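Local coordinates for protein probable TonB-dependent siderophore receptor PiuA (Acinetobacter baumannii, PDB 5FP1) that probably binds iron-laden siderophores at the outer membrane and takes them up through a plugged beta-barrel, in the first step of iron uptake, at residues G195-I207 and L219-D231. Residues are numbered along the deposited sequence; the frame is centred on the assembly and turned at random. Where two conformers were deposited one is given.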
loop_
_atom_site.group_PDB
_atom_site.type_symbol
_atom_site.label_atom_id
_atom_site.label_comp_id
_atom_site.label_asym_id
_atom_site.label_seq_id
_atom_site.Cartn_x
_atom_site.Cartn_y
_atom_site.Cartn_z
ATOM N N GLY A 195 -17.087 18.032 -2.968
ATOM C CA GLY A 195 -16.744 16.717 -2.481
ATOM C C GLY A 195 -15.396 16.701 -1.801
ATOM O O GLY A 195 -15.023 17.649 -1.074
ATOM N N ALA A 196 -14.677 15.599 -1.970
ATOM C CA ALA A 196 -13.453 15.416 -1.224
ATOM C C ALA A 196 -12.406 16.436 -1.694
ATOM O O ALA A 196 -12.365 16.800 -2.876
ATOM C CB ALA A 196 -12.931 13.990 -1.395
ATOM N N GLU A 197 -11.540 16.853 -0.781
ATOM C CA GLU A 197 -10.507 17.868 -1.069
ATOM C C GLU A 197 -9.234 17.472 -0.358
ATOM O O GLU A 197 -9.287 17.003 0.778
ATOM C CB GLU A 197 -10.895 19.245 -0.515
ATOM C CG GLU A 197 -12.144 19.866 -1.090
ATOM C CD GLU A 197 -12.531 21.131 -0.331
ATOM O OE1 GLU A 197 -11.644 21.785 0.238
ATOM O OE2 GLU A 197 -13.720 21.442 -0.271
ATOM N N TYR A 198 -8.100 17.691 -1.005
ATOM C CA TYR A 198 -6.814 17.292 -0.450
ATOM C C TYR A 198 -5.881 18.479 -0.380
ATOM O O TYR A 198 -5.795 19.258 -1.333
ATOM C CB TYR A 198 -6.199 16.188 -1.334
ATOM C CG TYR A 198 -7.085 14.997 -1.337
ATOM C CD1 TYR A 198 -7.058 14.102 -0.264
ATOM C CD2 TYR A 198 -8.008 14.786 -2.349
ATOM C CE1 TYR A 198 -7.911 13.020 -0.205
ATOM C CE2 TYR A 198 -8.871 13.701 -2.301
ATOM C CZ TYR A 198 -8.822 12.837 -1.217
ATOM O OH TYR A 198 -9.660 11.762 -1.138
ATOM N N LYS A 199 -5.186 18.625 0.739
ATOM C CA LYS A 199 -4.154 19.666 0.870
ATOM C C LYS A 199 -3.007 19.097 1.663
ATOM O O LYS A 199 -3.212 18.501 2.723
ATOM C CB LYS A 199 -4.695 20.916 1.585
ATOM C CG LYS A 199 -5.919 21.546 0.923
ATOM C CD LYS A 199 -6.407 22.775 1.670
ATOM C CE LYS A 199 -7.568 23.425 0.927
ATOM N NZ LYS A 199 -8.646 22.428 0.632
ATOM N N ARG A 200 -1.795 19.266 1.164
ATOM C CA ARG A 200 -0.662 18.785 1.909
ATOM C C ARG A 200 0.643 19.517 1.609
ATOM O O ARG A 200 0.818 20.094 0.536
ATOM C CB ARG A 200 -0.504 17.268 1.707
ATOM C CG ARG A 200 -0.345 16.787 0.311
ATOM C CD ARG A 200 -0.520 15.266 0.191
ATOM N NE ARG A 200 -0.461 14.836 -1.205
ATOM C CZ ARG A 200 -1.518 14.551 -1.949
ATOM N NH1 ARG A 200 -2.751 14.677 -1.459
ATOM N NH2 ARG A 200 -1.355 14.198 -3.213
ATOM N N VAL A 201 1.545 19.458 2.575
ATOM C CA VAL A 201 2.875 20.046 2.479
ATOM C C VAL A 201 3.878 19.049 3.044
ATOM O O VAL A 201 3.586 18.318 4.008
ATOM C CB VAL A 201 2.908 21.379 3.263
ATOM C CG1 VAL A 201 4.334 21.872 3.481
ATOM C CG2 VAL A 201 2.061 22.419 2.539
ATOM N N GLY A 202 5.045 18.980 2.420
ATOM C CA GLY A 202 6.092 18.115 2.900
ATOM C C GLY A 202 7.487 18.653 2.653
ATOM O O GLY A 202 7.711 19.513 1.798
ATOM N N ILE A 203 8.430 18.097 3.390
ATOM C CA ILE A 203 9.824 18.388 3.186
ATOM C C ILE A 203 10.623 17.139 3.525
ATOM O O ILE A 203 10.257 16.363 4.434
ATOM C CB ILE A 203 10.250 19.615 4.053
ATOM C CG1 ILE A 203 11.669 20.078 3.686
ATOM C CG2 ILE A 203 10.185 19.294 5.518
ATOM C CD1 ILE A 203 12.010 21.447 4.277
ATOM N N ALA A 204 11.705 16.922 2.777
ATOM C CA ALA A 204 12.555 15.755 2.957
ATOM C C ALA A 204 14.018 16.133 2.727
ATOM O O ALA A 204 14.508 15.955 1.622
ATOM C CB ALA A 204 12.191 14.665 1.960
ATOM N N PRO A 205 14.677 16.653 3.752
ATOM C CA PRO A 205 16.097 16.967 3.704
ATOM C C PRO A 205 16.979 15.810 4.152
ATOM O O PRO A 205 16.656 15.095 5.118
ATOM C CB PRO A 205 16.208 18.106 4.695
ATOM C CG PRO A 205 15.164 17.815 5.714
ATOM C CD PRO A 205 14.088 17.011 5.053
ATOM N N SER A 206 18.116 15.646 3.486
ATOM C CA SER A 206 19.100 14.699 3.961
ATOM C C SER A 206 20.544 15.167 3.695
ATOM O O SER A 206 20.784 16.016 2.846
ATOM C CB SER A 206 18.873 13.349 3.292
ATOM O OG SER A 206 18.910 13.484 1.911
ATOM N N ILE A 207 21.478 14.545 4.390
ATOM C CA ILE A 207 22.885 14.804 4.127
ATOM C C ILE A 207 23.679 13.537 4.272
ATOM O O ILE A 207 23.387 12.712 5.130
ATOM C CB ILE A 207 23.410 15.935 5.054
ATOM C CG1 ILE A 207 24.885 16.261 4.744
ATOM C CG2 ILE A 207 23.238 15.594 6.514
ATOM C CD1 ILE A 207 25.344 17.509 5.478
ATOM N N LEU A 219 22.196 10.979 7.109
ATOM C CA LEU A 219 21.175 11.483 8.026
ATOM C C LEU A 219 20.012 11.982 7.168
ATOM O O LEU A 219 20.195 12.767 6.229
ATOM C CB LEU A 219 21.684 12.669 8.852
ATOM C CG LEU A 219 22.977 12.478 9.625
ATOM C CD1 LEU A 219 23.368 13.772 10.317
ATOM C CD2 LEU A 219 22.817 11.375 10.643
ATOM N N SER A 220 18.797 11.538 7.466
ATOM C CA SER A 220 17.681 11.987 6.653
ATOM C C SER A 220 16.430 12.210 7.495
ATOM O O SER A 220 16.303 11.681 8.604
ATOM C CB SER A 220 17.432 11.010 5.504
ATOM O OG SER A 220 16.912 9.832 6.003
ATOM N N TYR A 221 15.551 13.058 6.977
ATOM C CA TYR A 221 14.330 13.407 7.651
ATOM C C TYR A 221 13.264 13.519 6.595
ATOM O O TYR A 221 13.533 13.950 5.465
ATOM C CB TYR A 221 14.507 14.743 8.377
ATOM C CG TYR A 221 13.260 15.329 8.983
ATOM C CD1 TYR A 221 12.605 14.688 10.051
ATOM C CD2 TYR A 221 12.737 16.545 8.537
ATOM C CE1 TYR A 221 11.469 15.237 10.622
ATOM C CE2 TYR A 221 11.595 17.087 9.110
ATOM C CZ TYR A 221 10.959 16.426 10.139
ATOM O OH TYR A 221 9.834 16.976 10.734
ATOM N N TYR A 222 12.045 13.129 6.973
ATOM C CA TYR A 222 10.898 13.185 6.107
ATOM C C TYR A 222 9.735 13.725 6.921
ATOM O O TYR A 222 9.514 13.310 8.059
ATOM C CB TYR A 222 10.548 11.788 5.574
ATOM C CG TYR A 222 9.339 11.774 4.652
ATOM C CD1 TYR A 222 9.449 12.168 3.337
ATOM C CD2 TYR A 222 8.083 11.374 5.109
ATOM C CE1 TYR A 222 8.357 12.171 2.488
ATOM C CE2 TYR A 222 6.986 11.374 4.268
ATOM C CZ TYR A 222 7.122 11.767 2.955
ATOM O OH TYR A 222 6.036 11.754 2.087
ATOM N N TYR A 223 8.993 14.637 6.319
ATOM C CA TYR A 223 7.823 15.242 6.942
ATOM C C TYR A 223 6.755 15.423 5.895
ATOM O O TYR A 223 7.017 15.922 4.791
ATOM C CB TYR A 223 8.162 16.618 7.515
ATOM C CG TYR A 223 6.952 17.519 7.796
ATOM C CD1 TYR A 223 6.210 17.377 8.959
ATOM C CD2 TYR A 223 6.580 18.512 6.903
ATOM C CE1 TYR A 223 5.128 18.207 9.231
ATOM C CE2 TYR A 223 5.504 19.357 7.159
ATOM C CZ TYR A 223 4.781 19.207 8.317
ATOM O OH TYR A 223 3.714 20.058 8.564
ATOM N N LEU A 224 5.542 15.029 6.259
ATOM C CA LEU A 224 4.360 15.267 5.463
ATOM C C LEU A 224 3.172 15.525 6.353
ATOM O O LEU A 224 2.923 14.781 7.336
ATOM C CB LEU A 224 4.048 14.057 4.576
ATOM C CG LEU A 224 2.868 14.240 3.618
ATOM C CD1 LEU A 224 3.217 15.148 2.466
ATOM C CD2 LEU A 224 2.383 12.901 3.066
ATOM N N GLN A 225 2.419 16.567 6.016
ATOM C CA GLN A 225 1.247 16.921 6.802
ATOM C C GLN A 225 0.098 17.244 5.881
ATOM O O GLN A 225 0.274 17.963 4.877
ATOM C CB GLN A 225 1.547 18.108 7.745
ATOM C CG GLN A 225 0.420 18.340 8.751
ATOM C CD GLN A 225 0.796 19.226 9.939
ATOM O OE1 GLN A 225 1.980 19.518 10.222
ATOM N NE2 GLN A 225 -0.235 19.642 10.670
ATOM N N THR A 226 -1.073 16.677 6.187
ATOM C CA THR A 226 -2.249 16.817 5.325
ATOM C C THR A 226 -3.407 17.461 6.059
ATOM O O THR A 226 -3.494 17.414 7.294
ATOM C CB THR A 226 -2.778 15.451 4.813
ATOM O OG1 THR A 226 -3.460 14.793 5.894
ATOM C CG2 THR A 226 -1.668 14.571 4.322
ATOM N N ASP A 227 -4.338 18.015 5.281
ATOM C CA ASP A 227 -5.528 18.679 5.818
ATOM C C ASP A 227 -6.618 18.502 4.770
ATOM O O ASP A 227 -6.697 19.276 3.804
ATOM C CB ASP A 227 -5.216 20.175 6.049
ATOM C CG ASP A 227 -6.366 20.944 6.718
ATOM O OD1 ASP A 227 -7.305 20.345 7.262
ATOM O OD2 ASP A 227 -6.313 22.183 6.712
ATOM N N ASP A 228 -7.426 17.458 4.922
ATOM C CA ASP A 228 -8.308 17.022 3.877
ATOM C C ASP A 228 -9.776 17.089 4.294
ATOM O O ASP A 228 -10.094 17.052 5.494
ATOM C CB ASP A 228 -8.056 15.552 3.530
ATOM C CG ASP A 228 -6.655 15.261 3.040
ATOM O OD1 ASP A 228 -5.916 16.173 2.577
ATOM O OD2 ASP A 228 -6.330 14.049 3.065
ATOM N N LYS A 229 -10.647 17.113 3.295
ATOM C CA LYS A 229 -12.053 16.765 3.482
ATOM C C LYS A 229 -12.162 15.347 2.866
ATOM O O LYS A 229 -12.028 15.197 1.677
ATOM C CB LYS A 229 -12.981 17.757 2.772
ATOM C CG LYS A 229 -12.990 19.169 3.358
ATOM C CD LYS A 229 -13.418 19.088 4.820
ATOM C CE LYS A 229 -13.642 20.437 5.508
ATOM N NZ LYS A 229 -14.120 20.169 6.901
ATOM N N PRO A 230 -12.354 14.312 3.698
ATOM C CA PRO A 230 -12.141 12.938 3.225
ATOM C C PRO A 230 -13.281 12.404 2.372
ATOM O O PRO A 230 -14.441 12.807 2.512
ATOM C CB PRO A 230 -12.035 12.132 4.536
ATOM C CG PRO A 230 -12.871 12.903 5.506
ATOM C CD PRO A 230 -12.638 14.356 5.146
ATOM N N ASP A 231 -12.953 11.485 1.488
ATOM C CA ASP A 231 -13.941 10.871 0.646
ATOM C C ASP A 231 -14.903 10.011 1.426
ATOM O O ASP A 231 -14.628 9.571 2.559
ATOM C CB ASP A 231 -13.259 10.042 -0.449
ATOM C CG ASP A 231 -14.141 9.875 -1.697
ATOM O OD1 ASP A 231 -15.275 10.411 -1.736
ATOM O OD2 ASP A 231 -13.679 9.192 -2.620
HETATM O O HOH W 1 -10.182 10.812 1.445
HETATM O O HOH W 2 -8.923 20.315 2.691
HETATM O O HOH W 3 -3.682 15.154 1.224
#
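Val201 and Gln225 pair in both directions (Val201 N to Gln225 O, 3.0 Å), as do Ile203 with Tyr223 and Ile207 with Leu219 along this antiparallel ladder. Pro205 has no N-H for Tyr221 O, which meets Ala204 CA in a CA-H...O contact (3.2 Å), but its own O accepts from Tyr221 N; Pro205 CD packs 3.8 Å from Tyr221 CD2, at the ring edge. Beyond Thr226, Lys199 O still takes Asp227 N, but Lys199 N bonds Asp228 OD1 at 3.2 Å. With CG beside its backbone N (chi1 -60°), this aspartate's short side chain brings an acceptor oxygen to that amide; a water also bonds OD1 and accepts from Arg200 NH1, whose NE pairs with Glu110. Glu197 and Lys229 then resume two-way pairing. Lys199 NZ bridges weakly to Glu197 OE1 and gives to a water on Asp227 O; Glu197 OE2 is salt-bridged to Lys260, and another water joins Tyr198 OH to Asp231 N. Outward, Val201, Ile203, Tyr223, whose OH gives Gln225 OE1 a very short bond, and Tyr221, its side chain about 6 Å from a bound detergent, are consistent with facing lipid; inward, Arg200 and Tyr222 meet plug-region loops. This is a beta-hairpin of the TonB-dependent receptor transmembrane barrel.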